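Local structure of Myo-inositol-1-phosphate synthase-related protein (Thermotoga maritima MSB8, 3CIN) at residues I139-F151 and R168-Y182. The protein belongs to the myo-inositol-1-phosphate synthase family and binds nicotinamide-adenine-dinucleotide in a Rossmann-type domain. Sequence-based numbering, arbitrary orientation.
Sequences IVNTCTTEAFVPF and RLTATQVYAYAAALY. With NAD (nicotinamide-adenine-dinucleotide), chain F.
Glu146, its CG anti to its own carbonyl carbon (chi1 -54°) and the chain extended beyond, carries its carboxylate to the first turn of helix 171-186; Thr172, with OG1 likewise placed (chi1 -63°), turns its hydroxyl to meet it. Glu146 OE2 accepts twice: from Thr172 N at 2.9 Å on the syn side, close to the carboxylate plane, and from Thr172 OG1 at 2.7 Å from above that plane. Thr170 OG1 donates to Glu146 OE1 from the opposite face to Thr172 OG1, and OE1 is also hydrogen-bonded to Thr197 OG1. Thr172 OG1 in turn accepts from Asn141 ND2 (2.9 Å), while Asn141 OD1 closes an Asx turn onto Cys143 N.

Farther along, Arg168 NH1 (2.9 Å) and NH2 (3.3 Å) grip Val149 O, which lies in the guanidinium plane, and Gln173 NE2 adds a third bond to that oxygen at 3.1 Å. The guanidinium lies flat on Phe151, planes 11° apart, with Arg168 CZ 4.0 Å from the ring centroid, a cation-pi stack; Leu169 CD2 meets the ring edge. Thr170, the N-cap, forms a capping box with Gln173: Thr170 N donates to Gln173 OE1, and Gln173 N returns a weak bond to Thr170 OG1.

At the cofactor, Tyr175 OH donates to NAD N1A (2.6 Å), which lies at the Tyr175 ring edge; Cys143 SG makes an oblique sulfur-aromatic contact with the tyrosine ring. Strand 138-141, its following loop and the antiparallel helix thus build the adenine side of a Rossmann-type NAD site.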
loop_
_atom_site.group_PDB
_atom_site.type_symbol
_atom_site.label_atom_id
_atom_site.label_comp_id
_atom_site.label_asym_id
_atom_site.label_seq_id
_atom_site.Cartn_x
_atom_site.Cartn_y
_atom_site.Cartn_z
ATOM N N ILE A 139 -13.653 34.850 -14.239
ATOM C CA ILE A 139 -14.293 34.640 -12.940
ATOM C C ILE A 139 -14.072 33.191 -12.569
ATOM O O ILE A 139 -14.419 32.320 -13.367
ATOM C CB ILE A 139 -15.807 34.977 -12.994
ATOM C CG1 ILE A 139 -16.005 36.457 -13.294
ATOM C CG2 ILE A 139 -16.546 34.624 -11.641
ATOM C CD1 ILE A 139 -17.404 36.765 -13.724
ATOM N N VAL A 140 -13.506 32.956 -11.384
ATOM C CA VAL A 140 -13.176 31.607 -10.901
ATOM C C VAL A 140 -14.101 31.202 -9.767
ATOM O O VAL A 140 -14.198 31.926 -8.770
ATOM C CB VAL A 140 -11.690 31.527 -10.443
ATOM C CG1 VAL A 140 -11.364 30.189 -9.772
ATOM C CG2 VAL A 140 -10.725 31.716 -11.664
ATOM N N ASN A 141 -14.728 30.028 -9.885
ATOM C CA ASN A 141 -15.669 29.563 -8.927
ATOM C C ASN A 141 -14.996 28.499 -8.066
ATOM O O ASN A 141 -14.741 27.368 -8.535
ATOM C CB ASN A 141 -16.923 28.990 -9.577
ATOM C CG ASN A 141 -17.836 28.405 -8.572
ATOM O OD1 ASN A 141 -17.827 28.865 -7.414
ATOM N ND2 ASN A 141 -18.615 27.378 -8.956
ATOM N N THR A 142 -14.683 28.874 -6.818
ATOM C CA THR A 142 -14.152 27.958 -5.795
ATOM C C THR A 142 -15.061 27.880 -4.514
ATOM O O THR A 142 -14.542 27.761 -3.356
ATOM C CB THR A 142 -12.671 28.297 -5.446
ATOM O OG1 THR A 142 -12.557 29.696 -5.182
ATOM C CG2 THR A 142 -11.713 27.981 -6.640
ATOM N N CYS A 143 -16.385 28.002 -4.718
ATOM C CA CYS A 143 -17.374 27.950 -3.647
ATOM C C CYS A 143 -17.573 26.523 -3.108
ATOM O O CYS A 143 -17.249 25.565 -3.777
ATOM C CB CYS A 143 -18.741 28.492 -4.097
ATOM S SG CYS A 143 -18.698 30.248 -4.427
ATOM N N THR A 144 -18.117 26.427 -1.889
ATOM C CA THR A 144 -18.495 25.198 -1.209
ATOM C C THR A 144 -19.303 24.290 -2.136
ATOM O O THR A 144 -20.146 24.733 -2.889
ATOM C CB THR A 144 -19.339 25.545 0.042
ATOM O OG1 THR A 144 -18.541 26.312 0.969
ATOM C CG2 THR A 144 -19.917 24.321 0.759
ATOM N N THR A 145 -18.996 22.996 -2.105
ATOM C CA THR A 145 -19.781 22.000 -2.849
ATOM C C THR A 145 -21.279 22.068 -2.542
ATOM O O THR A 145 -21.675 22.262 -1.402
ATOM C CB THR A 145 -19.254 20.569 -2.488
ATOM O OG1 THR A 145 -17.827 20.509 -2.611
ATOM C CG2 THR A 145 -19.835 19.519 -3.354
ATOM N N GLU A 146 -22.118 21.814 -3.575
ATOM C CA GLU A 146 -23.552 22.121 -3.601
ATOM C C GLU A 146 -24.388 20.924 -3.990
ATOM O O GLU A 146 -23.956 20.102 -4.806
ATOM C CB GLU A 146 -23.908 23.180 -4.633
ATOM C CG GLU A 146 -23.115 24.462 -4.494
ATOM C CD GLU A 146 -23.193 25.352 -5.696
ATOM O OE1 GLU A 146 -23.547 24.875 -6.789
ATOM O OE2 GLU A 146 -22.847 26.533 -5.538
ATOM N N ALA A 147 -25.543 20.791 -3.339
ATOM C CA ALA A 147 -26.550 19.804 -3.774
ATOM C C ALA A 147 -27.332 20.466 -4.933
ATOM O O ALA A 147 -28.254 21.235 -4.693
ATOM C CB ALA A 147 -27.478 19.469 -2.636
ATOM N N PHE A 148 -26.957 20.181 -6.179
ATOM C CA PHE A 148 -27.506 20.880 -7.352
ATOM C C PHE A 148 -28.332 19.901 -8.161
ATOM O O PHE A 148 -28.183 18.664 -8.027
ATOM C CB PHE A 148 -26.398 21.448 -8.226
ATOM C CG PHE A 148 -25.570 20.388 -8.922
ATOM C CD1 PHE A 148 -24.585 19.718 -8.250
ATOM C CD2 PHE A 148 -25.840 20.008 -10.242
ATOM C CE1 PHE A 148 -23.877 18.688 -8.854
ATOM C CE2 PHE A 148 -25.130 18.999 -10.843
ATOM C CZ PHE A 148 -24.159 18.354 -10.179
ATOM N N VAL A 149 -29.178 20.468 -9.004
ATOM C CA VAL A 149 -29.871 19.727 -10.046
ATOM C C VAL A 149 -29.784 20.580 -11.318
ATOM O O VAL A 149 -30.192 21.730 -11.302
ATOM C CB VAL A 149 -31.353 19.538 -9.691
ATOM C CG1 VAL A 149 -32.149 18.975 -10.905
ATOM C CG2 VAL A 149 -31.498 18.669 -8.424
ATOM N N PRO A 150 -29.221 20.041 -12.390
ATOM C CA PRO A 150 -29.131 20.840 -13.607
ATOM C C PRO A 150 -30.497 21.115 -14.255
ATOM O O PRO A 150 -31.534 20.472 -13.957
ATOM C CB PRO A 150 -28.266 19.966 -14.551
ATOM C CG PRO A 150 -28.604 18.610 -14.167
ATOM C CD PRO A 150 -28.758 18.665 -12.605
ATOM N N PHE A 151 -30.471 22.097 -15.162
ATOM C CA PHE A 151 -31.656 22.540 -15.898
ATOM C C PHE A 151 -31.858 21.828 -17.231
ATOM O O PHE A 151 -32.957 21.417 -17.553
ATOM C CB PHE A 151 -31.658 24.053 -16.098
ATOM C CG PHE A 151 -31.836 24.799 -14.826
ATOM C CD1 PHE A 151 -33.081 24.982 -14.297
ATOM C CD2 PHE A 151 -30.753 25.175 -14.083
ATOM C CE1 PHE A 151 -33.245 25.624 -13.096
ATOM C CE2 PHE A 151 -30.933 25.848 -12.902
ATOM C CZ PHE A 151 -32.170 26.047 -12.403
ATOM N N ARG A 168 -34.833 26.206 -5.765
ATOM C CA ARG A 168 -34.409 25.462 -6.989
ATOM C C ARG A 168 -32.922 25.627 -7.359
ATOM O O ARG A 168 -32.334 24.763 -7.989
ATOM C CB ARG A 168 -35.270 25.951 -8.166
ATOM C CG ARG A 168 -34.973 25.314 -9.520
ATOM C CD ARG A 168 -35.190 23.827 -9.533
ATOM N NE ARG A 168 -34.779 23.146 -10.763
ATOM C CZ ARG A 168 -33.539 22.770 -11.049
ATOM N NH1 ARG A 168 -32.526 23.029 -10.219
ATOM N NH2 ARG A 168 -33.301 22.129 -12.179
ATOM N N LEU A 169 -32.344 26.767 -7.003
ATOM C CA LEU A 169 -31.056 27.193 -7.508
ATOM C C LEU A 169 -29.936 26.997 -6.496
ATOM O O LEU A 169 -30.179 26.997 -5.287
ATOM C CB LEU A 169 -31.132 28.659 -7.852
ATOM C CG LEU A 169 -31.829 28.968 -9.182
ATOM C CD1 LEU A 169 -32.339 30.394 -9.189
ATOM C CD2 LEU A 169 -30.877 28.723 -10.349
ATOM N N THR A 170 -28.727 26.815 -6.994
ATOM C CA THR A 170 -27.545 26.912 -6.153
ATOM C C THR A 170 -26.791 28.210 -6.460
ATOM O O THR A 170 -26.990 28.865 -7.488
ATOM C CB THR A 170 -26.592 25.746 -6.377
ATOM O OG1 THR A 170 -25.989 25.850 -7.671
ATOM C CG2 THR A 170 -27.345 24.413 -6.169
ATOM N N ALA A 171 -25.849 28.538 -5.588
ATOM C CA ALA A 171 -25.074 29.773 -5.764
ATOM C C ALA A 171 -24.304 29.768 -7.074
ATOM O O ALA A 171 -24.278 30.762 -7.779
ATOM C CB ALA A 171 -24.121 29.999 -4.581
ATOM N N THR A 172 -23.615 28.688 -7.381
ATOM C CA THR A 172 -22.843 28.580 -8.623
ATOM C C THR A 172 -23.744 28.785 -9.835
ATOM O O THR A 172 -23.333 29.457 -10.809
ATOM C CB THR A 172 -22.159 27.192 -8.719
ATOM O OG1 THR A 172 -21.212 27.053 -7.640
ATOM C CG2 THR A 172 -21.511 26.998 -10.076
ATOM N N GLN A 173 -24.993 28.275 -9.791
ATOM C CA GLN A 173 -25.918 28.495 -10.911
ATOM C C GLN A 173 -26.244 29.984 -11.059
ATOM O O GLN A 173 -26.298 30.499 -12.136
ATOM C CB GLN A 173 -27.154 27.656 -10.746
ATOM C CG GLN A 173 -26.847 26.164 -10.885
ATOM C CD GLN A 173 -28.065 25.279 -10.546
ATOM O OE1 GLN A 173 -28.836 25.592 -9.629
ATOM N NE2 GLN A 173 -28.219 24.143 -11.259
ATOM N N VAL A 174 -26.462 30.673 -9.944
ATOM C CA VAL A 174 -26.746 32.101 -9.965
ATOM C C VAL A 174 -25.511 32.872 -10.421
ATOM O O VAL A 174 -25.618 33.819 -11.267
ATOM C CB VAL A 174 -27.211 32.573 -8.582
ATOM C CG1 VAL A 174 -27.390 34.115 -8.578
ATOM C CG2 VAL A 174 -28.547 31.882 -8.176
ATOM N N TYR A 175 -24.341 32.511 -9.905
ATOM C CA TYR A 175 -23.102 33.183 -10.343
ATOM C C TYR A 175 -22.773 33.033 -11.845
ATOM O O TYR A 175 -22.375 34.019 -12.476
ATOM C CB TYR A 175 -21.922 32.738 -9.532
ATOM C CG TYR A 175 -21.881 33.151 -8.095
ATOM C CD1 TYR A 175 -22.128 34.465 -7.683
ATOM C CD2 TYR A 175 -21.517 32.230 -7.106
ATOM C CE1 TYR A 175 -22.001 34.832 -6.368
ATOM C CE2 TYR A 175 -21.386 32.609 -5.785
ATOM C CZ TYR A 175 -21.648 33.918 -5.414
ATOM O OH TYR A 175 -21.576 34.276 -4.073
ATOM N N ALA A 176 -22.931 31.836 -12.407
ATOM C CA ALA A 176 -22.736 31.619 -13.836
ATOM C C ALA A 176 -23.745 32.433 -14.712
ATOM O O ALA A 176 -23.417 32.921 -15.797
ATOM C CB ALA A 176 -22.841 30.109 -14.172
ATOM N N TYR A 177 -24.980 32.492 -14.249
ATOM C CA TYR A 177 -25.990 33.333 -14.854
ATOM C C TYR A 177 -25.533 34.796 -14.833
ATOM O O TYR A 177 -25.541 35.455 -15.888
ATOM C CB TYR A 177 -27.317 33.125 -14.154
ATOM C CG TYR A 177 -28.456 33.910 -14.725
ATOM C CD1 TYR A 177 -29.238 33.421 -15.745
ATOM C CD2 TYR A 177 -28.759 35.167 -14.207
ATOM C CE1 TYR A 177 -30.282 34.149 -16.232
ATOM C CE2 TYR A 177 -29.761 35.905 -14.713
ATOM C CZ TYR A 177 -30.546 35.390 -15.700
ATOM O OH TYR A 177 -31.596 36.138 -16.165
ATOM N N ALA A 178 -25.205 35.309 -13.657
ATOM C CA ALA A 178 -24.621 36.642 -13.546
ATOM C C ALA A 178 -23.389 36.863 -14.457
ATOM O O ALA A 178 -23.250 37.936 -15.064
ATOM C CB ALA A 178 -24.262 36.960 -12.089
ATOM N N ALA A 179 -22.535 35.851 -14.581
ATOM C CA ALA A 179 -21.346 35.930 -15.417
ATOM C C ALA A 179 -21.727 36.144 -16.878
ATOM O O ALA A 179 -21.029 36.897 -17.581
ATOM C CB ALA A 179 -20.396 34.720 -15.221
ATOM N N ALA A 180 -22.807 35.501 -17.356
ATOM C CA ALA A 180 -23.247 35.676 -18.745
ATOM C C ALA A 180 -23.749 37.095 -18.920
ATOM O O ALA A 180 -23.462 37.742 -19.929
ATOM C CB ALA A 180 -24.354 34.699 -19.127
ATOM N N LEU A 181 -24.521 37.593 -17.944
ATOM C CA LEU A 181 -25.067 38.960 -18.077
ATOM C C LEU A 181 -23.916 39.966 -18.065
ATOM O O LEU A 181 -23.898 40.926 -18.873
ATOM C CB LEU A 181 -26.101 39.279 -16.995
ATOM C CG LEU A 181 -27.516 38.763 -17.280
ATOM C CD1 LEU A 181 -27.624 37.330 -17.587
ATOM C CD2 LEU A 181 -28.455 39.080 -16.127
ATOM N N TYR A 182 -22.957 39.727 -17.184
ATOM C CA TYR A 182 -21.751 40.546 -17.099
ATOM C C TYR A 182 -20.959 40.511 -18.400
ATOM O O TYR A 182 -20.559 41.559 -18.948
ATOM C CB TYR A 182 -20.912 40.108 -15.917
ATOM C CG TYR A 182 -19.491 40.661 -15.972
ATOM C CD1 TYR A 182 -19.223 42.024 -15.760
ATOM C CD2 TYR A 182 -18.408 39.838 -16.278
ATOM C CE1 TYR A 182 -17.962 42.513 -15.825
ATOM C CE2 TYR A 182 -17.112 40.337 -16.321
ATOM C CZ TYR A 182 -16.890 41.672 -16.108
ATOM O OH TYR A 182 -15.594 42.186 -16.180
HETATM P PA NAD F . -13.396 25.714 1.356
HETATM O O1A NAD F . -12.078 25.859 2.068
HETATM O O2A NAD F . -14.515 25.423 2.308
HETATM O O5B NAD F . -13.679 27.114 0.707
HETATM C C5B NAD F . -14.965 27.423 0.174
HETATM C C4B NAD F . -15.175 28.917 0.344
HETATM O O4B NAD F . -16.333 29.303 -0.378
HETATM C C3B NAD F . -15.375 29.379 1.783
HETATM O O3B NAD F . -14.629 30.553 2.055
HETATM C C2B NAD F . -16.868 29.671 1.858
HETATM O O2B NAD F . -17.194 30.532 2.916
HETATM C C1B NAD F . -17.112 30.194 0.460
HETATM N N9A NAD F . -18.502 30.137 -0.000
HETATM C C8A NAD F . -19.376 29.084 0.251
HETATM N N7A NAD F . -20.522 29.347 -0.466
HETATM C C5A NAD F . -20.348 30.543 -1.118
HETATM C C6A NAD F . -21.205 31.325 -1.897
HETATM N N6A NAD F . -22.469 30.922 -2.240
HETATM N N1A NAD F . -20.682 32.481 -2.442
HETATM C C2A NAD F . -19.388 32.873 -2.151
HETATM N N3A NAD F . -18.557 32.153 -1.318
HETATM C C4A NAD F . -19.065 31.008 -0.819
HETATM O O3 NAD F . -13.305 24.634 0.214
HETATM P PN NAD F . -12.069 24.392 -0.736
HETATM O O1N NAD F . -11.325 23.204 -0.225
HETATM O O2N NAD F . -11.400 25.682 -1.073
HETATM O O5D NAD F . -12.803 23.856 -2.044
HETATM C C5D NAD F . -13.504 24.749 -2.880
HETATM C C4D NAD F . -14.334 24.002 -3.917
HETATM O O4D NAD F . -13.461 23.366 -4.810
HETATM C C3D NAD F . -15.285 22.945 -3.376
HETATM O O3D NAD F . -16.510 22.943 -4.154
HETATM C C2D NAD F . -14.528 21.664 -3.688
HETATM O O2D NAD F . -15.408 20.552 -3.874
HETATM C C1D NAD F . -13.894 22.046 -5.007
HETATM N N1N NAD F . -12.752 21.203 -5.355
HETATM C C2N NAD F . -11.689 21.158 -4.547
HETATM C C3N NAD F . -10.621 20.335 -4.996
HETATM C C7N NAD F . -9.351 20.453 -4.285
HETATM O O7N NAD F . -9.352 21.263 -3.184
HETATM N N7N NAD F . -8.268 19.794 -4.729
HETATM C C4N NAD F . -10.678 19.612 -6.171
HETATM C C5N NAD F . -11.787 19.671 -6.964
HETATM C C6N NAD F . -12.826 20.508 -6.534
HETATM O O HOH W 1 -29.882 23.297 -8.421
#